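Long-range contacts in putative uncharacterized protein (Thermococcus onnurineus, PDB 3UEB), which is of unknown function, a two-layer alpha and beta protein of the DUF3194 (UPF0440) family that pairs with a second copy of itself: residues G4-R9 and V80-D85; L23-E28 and M54-R58. All coordinates share one frame. Residues are numbered along the deposited sequence.

Interaction 1: residues G4-R9 and V80-D85; sequences GSSGKR and VDKLID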
ATOM      1  N   GLY A   4      -5.438 -23.967  -2.993  1.00 34.96           N
ATOM      2  CA  GLY A   4      -4.879 -23.853  -1.616  1.00 34.65           C
ATOM      3  C   GLY A   4      -3.557 -23.105  -1.559  1.00 33.82           C
ATOM      4  O   GLY A   4      -2.923 -23.027  -0.506  1.00 34.46           O
ATOM      5  N   SER A   5      -3.134 -22.545  -2.686  1.00 31.67           N
ATOM      6  CA  SER A   5      -1.874 -21.815  -2.716  1.00 31.15           C
ATOM      7  C   SER A   5      -2.035 -20.300  -2.574  1.00 29.01           C
ATOM      8  O   SER A   5      -1.043 -19.570  -2.492  1.00 27.89           O
ATOM      9  CB  SER A   5      -1.111 -22.148  -4.001  1.00 31.30           C
ATOM     10  OG  SER A   5      -0.720 -23.514  -4.015  1.00 33.05           O
ATOM     11  N   SER A   6      -3.278 -19.830  -2.527  1.00 27.40           N
ATOM     12  CA  SER A   6      -3.531 -18.397  -2.399  1.00 27.11           C
ATOM     13  C   SER A   6      -4.813 -18.046  -1.647  1.00 27.65           C
ATOM     14  O   SER A   6      -5.745 -18.849  -1.537  1.00 26.81           O
ATOM     15  CB  SER A   6      -3.592 -17.745  -3.776  1.00 25.44           C
ATOM     16  OG  SER A   6      -4.852 -17.993  -4.366  1.00 24.70           O
ATOM     17  N   GLY A   7      -4.846 -16.821  -1.142  1.00 27.70           N
ATOM     18  CA  GLY A   7      -5.997 -16.346  -0.409  1.00 26.83           C
ATOM     19  C   GLY A   7      -6.244 -14.893  -0.744  1.00 27.87           C
ATOM     20  O   GLY A   7      -5.317 -14.142  -1.079  1.00 23.90           O
ATOM     21  N   LYS A   8      -7.508 -14.500  -0.654  1.00 30.11           N
ATOM     22  CA  LYS A   8      -7.923 -13.141  -0.944  1.00 30.67           C
ATOM     23  C   LYS A   8      -8.783 -12.663   0.217  1.00 31.32           C
ATOM     24  O   LYS A   8      -9.516 -13.449   0.825  1.00 30.30           O
ATOM     25  CB  LYS A   8      -8.723 -13.116  -2.242  1.00 31.88           C
ATOM     26  CG  LYS A   8      -8.227 -12.100  -3.255  1.00 37.71           C
ATOM     27  CD  LYS A   8      -8.919 -10.749  -3.108  1.00 40.81           C
ATOM     28  CE  LYS A   8     -10.379 -10.835  -3.539  1.00 43.03           C
ATOM     29  NZ  LYS A   8     -11.027  -9.492  -3.608  1.00 43.67           N
ATOM     30  N   ARG A   9      -8.691 -11.375   0.524  1.00 29.98           N
ATOM     31  CA  ARG A   9      -9.460 -10.811   1.617  1.00 30.54           C
ATOM     32  C   ARG A   9      -9.710  -9.325   1.388  1.00 29.83           C
ATOM     33  O   ARG A   9      -8.787  -8.579   1.055  1.00 29.27           O
ATOM     34  CB  ARG A   9      -8.702 -11.015   2.929  1.00 32.78           C
ATOM     35  CG  ARG A   9      -9.472 -10.616   4.162  1.00 37.71           C
ATOM     36  CD  ARG A   9     -10.756 -11.417   4.285  1.00 42.50           C
ATOM     37  NE  ARG A   9     -11.337 -11.287   5.617  1.00 45.79           N
ATOM     38  CZ  ARG A   9     -10.809 -11.819   6.715  1.00 47.01           C
ATOM     39  NH1 ARG A   9     -11.406 -11.645   7.889  1.00 49.03           N
ATOM     40  NH2 ARG A   9      -9.693 -12.537   6.637  1.00 45.46           N
ATOM     41  N   VAL A  80      -3.066 -20.334   3.962  1.00 26.29           N
ATOM     42  CA  VAL A  80      -3.102 -18.948   3.517  1.00 26.02           C
ATOM     43  C   VAL A  80      -4.228 -18.084   4.069  1.00 25.72           C
ATOM     44  O   VAL A  80      -3.977 -16.967   4.516  1.00 26.23           O
ATOM     45  CB  VAL A  80      -3.118 -18.873   1.972  1.00 25.88           C
ATOM     46  CG1 VAL A  80      -3.179 -17.415   1.514  1.00 26.33           C
ATOM     47  CG2 VAL A  80      -1.870 -19.558   1.415  1.00 23.46           C
ATOM     48  N   ASP A  81      -5.463 -18.576   4.033  1.00 25.77           N
ATOM     49  CA  ASP A  81      -6.575 -17.789   4.557  1.00 26.47           C
ATOM     50  C   ASP A  81      -6.371 -17.554   6.047  1.00 26.76           C
ATOM     51  O   ASP A  81      -6.638 -16.466   6.561  1.00 27.53           O
ATOM     52  CB  ASP A  81      -7.910 -18.503   4.334  1.00 29.13           C
ATOM     53  CG  ASP A  81      -8.191 -18.771   2.870  1.00 29.71           C
ATOM     54  OD1 ASP A  81      -7.949 -17.872   2.036  1.00 32.18           O
ATOM     55  OD2 ASP A  81      -8.665 -19.883   2.559  1.00 33.68           O
ATOM     56  N   LYS A  82      -5.884 -18.579   6.733  1.00 25.57           N
ATOM     57  CA  LYS A  82      -5.639 -18.497   8.165  1.00 25.81           C
ATOM     58  C   LYS A  82      -4.596 -17.408   8.437  1.00 25.21           C
ATOM     59  O   LYS A  82      -4.786 -16.561   9.317  1.00 22.85           O
ATOM     60  CB  LYS A  82      -5.152 -19.856   8.673  1.00 29.48           C
ATOM     61  CG  LYS A  82      -5.483 -20.168  10.126  1.00 33.19           C
ATOM     62  CD  LYS A  82      -4.452 -19.590  11.069  1.00 36.48           C
ATOM     63  CE  LYS A  82      -3.063 -20.189  10.832  1.00 39.83           C
ATOM     64  NZ  LYS A  82      -3.036 -21.662  11.077  1.00 41.43           N
ATOM     65  N   LEU A  83      -3.499 -17.436   7.681  1.00 21.99           N
ATOM     66  CA  LEU A  83      -2.445 -16.441   7.836  1.00 21.15           C
ATOM     67  C   LEU A  83      -3.022 -15.060   7.534  1.00 18.34           C
ATOM     68  O   LEU A  83      -2.788 -14.109   8.273  1.00 18.48           O
ATOM     69  CB  LEU A  83      -1.273 -16.737   6.890  1.00 21.90           C
ATOM     70  CG  LEU A  83      -0.237 -15.614   6.741  1.00 20.59           C
ATOM     71  CD1 LEU A  83       0.234 -15.171   8.114  1.00 24.83           C
ATOM     72  CD2 LEU A  83       0.937 -16.095   5.900  1.00 22.23           C
ATOM     73  N   ILE A  84      -3.781 -14.955   6.452  1.00 17.59           N
ATOM     74  CA  ILE A  84      -4.392 -13.680   6.099  1.00 20.27           C
ATOM     75  C   ILE A  84      -5.297 -13.230   7.244  1.00 20.57           C
ATOM     76  O   ILE A  84      -5.268 -12.061   7.632  1.00 20.25           O
ATOM     77  CB  ILE A  84      -5.224 -13.773   4.787  1.00 19.09           C
ATOM     78  CG1 ILE A  84      -4.297 -14.006   3.595  1.00 16.42           C
ATOM     79  CG2 ILE A  84      -6.001 -12.479   4.565  1.00 19.44           C
ATOM     80  CD1 ILE A  84      -5.036 -14.033   2.259  1.00 17.39           C
ATOM     81  N   ASP A  85      -6.083 -14.155   7.795  1.00 22.24           N
ATOM     82  CA  ASP A  85      -6.980 -13.827   8.909  1.00 24.76           C
ATOM     83  C   ASP A  85      -6.221 -13.242  10.083  1.00 23.26           C
ATOM     84  O   ASP A  85      -6.630 -12.233  10.650  1.00 20.57           O
ATOM     85  CB  ASP A  85      -7.746 -15.058   9.391  1.00 29.40           C
ATOM     86  CG  ASP A  85      -8.786 -15.519   8.397  1.00 35.61           C
ATOM     87  OD1 ASP A  85      -9.495 -14.655   7.832  1.00 38.76           O
ATOM     88  OD2 ASP A  85      -8.902 -16.746   8.188  1.00 38.15           O
TER
HETATM   89  O   HOH W   1      -4.285 -22.497   1.720  1.00 25.73           O
HETATM   90  O   HOH W   2      -9.520 -16.785  -0.227  1.00 24.34           O
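The first turns of helix 80-104 lie across the start of strand 6-14, with the axes of helix 80-85 and strand 6-9 approaching to 7.4 Å at 38° between their N-to-C directions. The backbones come closest at Gly7, whose CA is 5.2 Å from the CA of Asp81. A CB on Gly7 would clash with Val80 CG1 (2.8 Å), Ile84 CD1 (2.9 Å) and Asp81 OD1 (2.7 Å); the first two, on buried side chains, show that the approach depends on the missing side chain. In its place, Val80 CG1 reaches Gly7 N at 3.2 Å and Ile84 CD1 reaches Gly7 C at 3.3 Å, apolar groups resting on bare backbone. Strand 6-14 is an outermost strand of the chain's three-stranded antiparallel sheet, in an alpha+beta fold with helices on one face; Gly7 and Arg9 bond through their backbones to Leu70 and Val68 of strand 63-71, whereas Lys8 N, between them, points off the sheet's edge and donates to water 2 (3.1 Å). That water donates to Asp81 OD1 (3.0 Å), so it serves both. At the other end, water 1 donates to Gly4 O at 2.7 Å and weakly accepts from Val80 N at 3.3 Å. Within the helix, Ile84 N donates to Val80 O (2.8 Å) and Asp85 N to Asp81 O (2.7 Å). The direct polar link is a salt bridge that is also a hydrogen bond from Arg9 NH2 to Asp85 OD1, unusually short at 2.4 Å and poorly directed, its N-H...O angle bent to 121°. The CA-to-CB bond of Lys8 points away, and its NZ salt-bridges Glu67.

Interaction 2: residues L23-E28 and M54-R58; sequences LIEIGE and MRINR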
ATOM      1  N   LEU A  23      -6.878   9.561   7.836  1.00 27.16           N
ATOM      2  CA  LEU A  23      -7.395   8.395   7.139  1.00 27.80           C
ATOM      3  C   LEU A  23      -6.253   7.752   6.347  1.00 28.11           C
ATOM      4  O   LEU A  23      -6.128   6.525   6.298  1.00 26.91           O
ATOM      5  CB  LEU A  23      -8.522   8.822   6.198  1.00 28.41           C
ATOM      6  CG  LEU A  23      -9.678   7.855   5.962  1.00 29.42           C
ATOM      7  CD1 LEU A  23     -10.304   7.447   7.302  1.00 31.16           C
ATOM      8  CD2 LEU A  23     -10.712   8.538   5.087  1.00 27.03           C
ATOM      9  N   ILE A  24      -5.431   8.590   5.722  1.00 28.83           N
ATOM     10  CA  ILE A  24      -4.281   8.121   4.945  1.00 30.09           C
ATOM     11  C   ILE A  24      -3.312   7.417   5.893  1.00 30.39           C
ATOM     12  O   ILE A  24      -2.831   6.319   5.610  1.00 30.01           O
ATOM     13  CB  ILE A  24      -3.542   9.313   4.247  1.00 31.39           C
ATOM     14  CG1 ILE A  24      -4.224   9.657   2.923  1.00 33.04           C
ATOM     15  CG2 ILE A  24      -2.075   8.974   4.003  1.00 29.91           C
ATOM     16  CD1 ILE A  24      -5.620  10.205   3.072  1.00 37.45           C
ATOM     17  N   GLU A  25      -3.037   8.063   7.019  1.00 29.75           N
ATOM     18  CA  GLU A  25      -2.135   7.517   8.024  1.00 30.71           C
ATOM     19  C   GLU A  25      -2.604   6.134   8.495  1.00 29.30           C
ATOM     20  O   GLU A  25      -1.806   5.203   8.617  1.00 26.99           O
ATOM     21  CB  GLU A  25      -2.072   8.465   9.221  1.00 32.58           C
ATOM     22  CG  GLU A  25      -1.009   8.127  10.243  1.00 35.05           C
ATOM     23  CD  GLU A  25      -1.220   8.874  11.547  1.00 38.65           C
ATOM     24  OE1 GLU A  25      -1.567  10.076  11.502  1.00 40.07           O
ATOM     25  OE2 GLU A  25      -1.039   8.262  12.619  1.00 40.17           O
ATOM     26  N   ILE A  26      -3.900   6.009   8.768  1.00 25.92           N
ATOM     27  CA  ILE A  26      -4.450   4.743   9.229  1.00 24.56           C
ATOM     28  C   ILE A  26      -4.437   3.710   8.108  1.00 24.09           C
ATOM     29  O   ILE A  26      -4.150   2.537   8.338  1.00 25.26           O
ATOM     30  CB  ILE A  26      -5.895   4.915   9.752  1.00 25.19           C
ATOM     31  CG1 ILE A  26      -5.880   5.770  11.021  1.00 24.35           C
ATOM     32  CG2 ILE A  26      -6.522   3.545  10.031  1.00 23.76           C
ATOM     33  CD1 ILE A  26      -5.081   5.162  12.161  1.00 23.41           C
ATOM     34  N   GLY A  27      -4.746   4.152   6.895  1.00 23.34           N
ATOM     35  CA  GLY A  27      -4.735   3.254   5.759  1.00 24.86           C
ATOM     36  C   GLY A  27      -3.344   2.659   5.630  1.00 24.90           C
ATOM     37  O   GLY A  27      -3.190   1.459   5.399  1.00 23.32           O
ATOM     38  N   GLU A  28      -2.328   3.505   5.787  1.00 23.56           N
ATOM     39  CA  GLU A  28      -0.945   3.058   5.698  1.00 23.42           C
ATOM     40  C   GLU A  28      -0.604   2.123   6.860  1.00 22.51           C
ATOM     41  O   GLU A  28       0.054   1.099   6.672  1.00 22.06           O
ATOM     42  CB  GLU A  28       0.003   4.262   5.710  1.00 22.64           C
ATOM     43  CG  GLU A  28      -0.047   5.114   4.455  1.00 24.96           C
ATOM     44  CD  GLU A  28       0.824   6.360   4.554  1.00 26.25           C
ATOM     45  OE1 GLU A  28       0.922   7.100   3.555  1.00 27.74           O
ATOM     46  OE2 GLU A  28       1.406   6.604   5.630  1.00 27.39           O
ATOM     47  N   MET A  54      -4.652  -0.294  -0.481  1.00 23.28           N
ATOM     48  CA  MET A  54      -5.370   0.588   0.428  1.00 23.60           C
ATOM     49  C   MET A  54      -6.124   1.544  -0.491  1.00 24.73           C
ATOM     50  O   MET A  54      -5.560   2.071  -1.459  1.00 22.37           O
ATOM     51  CB  MET A  54      -4.435   1.367   1.368  1.00 23.32           C
ATOM     52  CG  MET A  54      -3.787   2.622   0.788  1.00 24.98           C
ATOM     53  SD  MET A  54      -2.954   3.581   2.065  1.00 19.84           S
ATOM     54  CE  MET A  54      -1.485   2.614   2.221  1.00 26.26           C
ATOM     55  N   ARG A  55      -7.406   1.733  -0.206  1.00 25.35           N
ATOM     56  CA  ARG A  55      -8.241   2.624  -0.992  1.00 28.19           C
ATOM     57  C   ARG A  55      -8.899   3.642  -0.064  1.00 28.40           C
ATOM     58  O   ARG A  55      -9.633   3.270   0.849  1.00 27.60           O
ATOM     59  CB  ARG A  55      -9.325   1.827  -1.728  1.00 30.47           C
ATOM     60  CG  ARG A  55     -10.312   2.703  -2.497  1.00 35.22           C
ATOM     61  CD  ARG A  55     -11.511   1.911  -3.013  1.00 39.60           C
ATOM     62  NE  ARG A  55     -12.441   2.755  -3.762  1.00 42.52           N
ATOM     63  CZ  ARG A  55     -13.653   2.372  -4.165  1.00 44.61           C
ATOM     64  NH1 ARG A  55     -14.425   3.212  -4.846  1.00 44.49           N
ATOM     65  NH2 ARG A  55     -14.097   1.152  -3.882  1.00 43.90           N
ATOM     66  N   ILE A  56      -8.625   4.923  -0.287  1.00 28.79           N
ATOM     67  CA  ILE A  56      -9.219   5.971   0.537  1.00 29.40           C
ATOM     68  C   ILE A  56     -10.231   6.749  -0.297  1.00 29.12           C
ATOM     69  O   ILE A  56      -9.897   7.332  -1.329  1.00 28.65           O
ATOM     70  CB  ILE A  56      -8.144   6.943   1.103  1.00 30.47           C
ATOM     71  CG1 ILE A  56      -7.373   6.278   2.254  1.00 30.95           C
ATOM     72  CG2 ILE A  56      -8.807   8.213   1.629  1.00 29.78           C
ATOM     73  CD1 ILE A  56      -6.423   5.181   1.832  1.00 31.79           C
ATOM     74  N   ASN A  57     -11.478   6.745   0.156  1.00 28.96           N
ATOM     75  CA  ASN A  57     -12.544   7.434  -0.553  1.00 28.43           C
ATOM     76  C   ASN A  57     -13.698   7.681   0.415  1.00 28.73           C
ATOM     77  O   ASN A  57     -14.633   6.882   0.503  1.00 29.47           O
ATOM     78  CB  ASN A  57     -13.021   6.577  -1.729  1.00 25.31           C
ATOM     79  CG  ASN A  57     -14.001   7.306  -2.625  1.00 26.69           C
ATOM     80  OD1 ASN A  57     -14.756   8.175  -2.169  1.00 24.71           O
ATOM     81  ND2 ASN A  57     -14.007   6.949  -3.908  1.00 22.94           N
ATOM     82  N   ARG A  58     -13.629   8.792   1.138  1.00 28.69           N
ATOM     83  CA  ARG A  58     -14.659   9.139   2.107  1.00 30.24           C
ATOM     84  C   ARG A  58     -16.043   9.416   1.515  1.00 30.60           C
ATOM     85  O   ARG A  58     -17.058   9.169   2.158  1.00 29.18           O
ATOM     86  CB  ARG A  58     -14.207  10.344   2.937  1.00 30.57           C
ATOM     87  CG  ARG A  58     -15.309  10.927   3.818  1.00 33.76           C
ATOM     88  CD  ARG A  58     -14.737  11.583   5.069  1.00 35.40           C
ATOM     89  NE  ARG A  58     -14.172  10.599   5.990  1.00 35.43           N
ATOM     90  CZ  ARG A  58     -13.495  10.913   7.090  1.00 38.62           C
ATOM     91  NH1 ARG A  58     -13.291  12.188   7.406  1.00 38.03           N
ATOM     92  NH2 ARG A  58     -13.035   9.956   7.888  1.00 36.48           N
TER
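Met54 opens the contact: its CA lies 6.0 Å from that of Gly27, and its CA-to-CB bond points toward helix 20-41. The sulfur, Met54 SD, is 3.7 Å from Gly27 C, while Met54 CE comes within 3.5 Å of Glu28 CA and 3.6 Å of Glu28 CG. Gly27 leaves space for this: a CB on it would stand only 3.3 Å from Met54 SD and 3.2 Å from Ile56 CD1. Arg55 alternates to the other face of the strand, where its NE forms a salt bridge with Asp49 of the second subunit. Ile56 turns back toward the helix, and its CG2 meets both Leu23 CD2 and Ile24 CD1 at 4.0 Å, an apolar cluster with no hydrogen bond between the two segments. Past the strand end, Asn57 O accepts a hydrogen bond from Thr61 OG1 in the following turn. Arg58 then brings its NH2 to 3.8 Å from Leu23 CD1; its guanidinium is held elsewhere, by Leu18 O and by a salt bridge to Asp63. The axes of helix 23-28 and strand 54-56 run 8.8 Å apart and nearly antiparallel, at 166°. Residues 54-56 also pair antiparallel with a strand of the second subunit, so the sheet continues across the interface: this is helix-on-sheet packing of a two-layer alpha+beta fold, at the edge where two copies join.

Both partly buried contacts set a helix against the same antiparallel sheet, but at its two outermost strands within the chain: helix 80-104 on strand 6-14 in interaction 1, helix 20-41 on strand 49-56 in interaction 2. Their centres are about 23 Å apart on opposite sides of the chain's centre, and their nearest atoms stay about 9 Å apart. Interaction 2 is nested in the loop that interaction 1 closes. The buried areas are similar, 333 and 345 Å², yet the chemistry differs. Interaction 1, with three of ten touching residues exposed, adds water bridges and an ion pair to its apolar contacts; interaction 2, with none exposed, has no hydrogen bond across its segments and borders the second subunit.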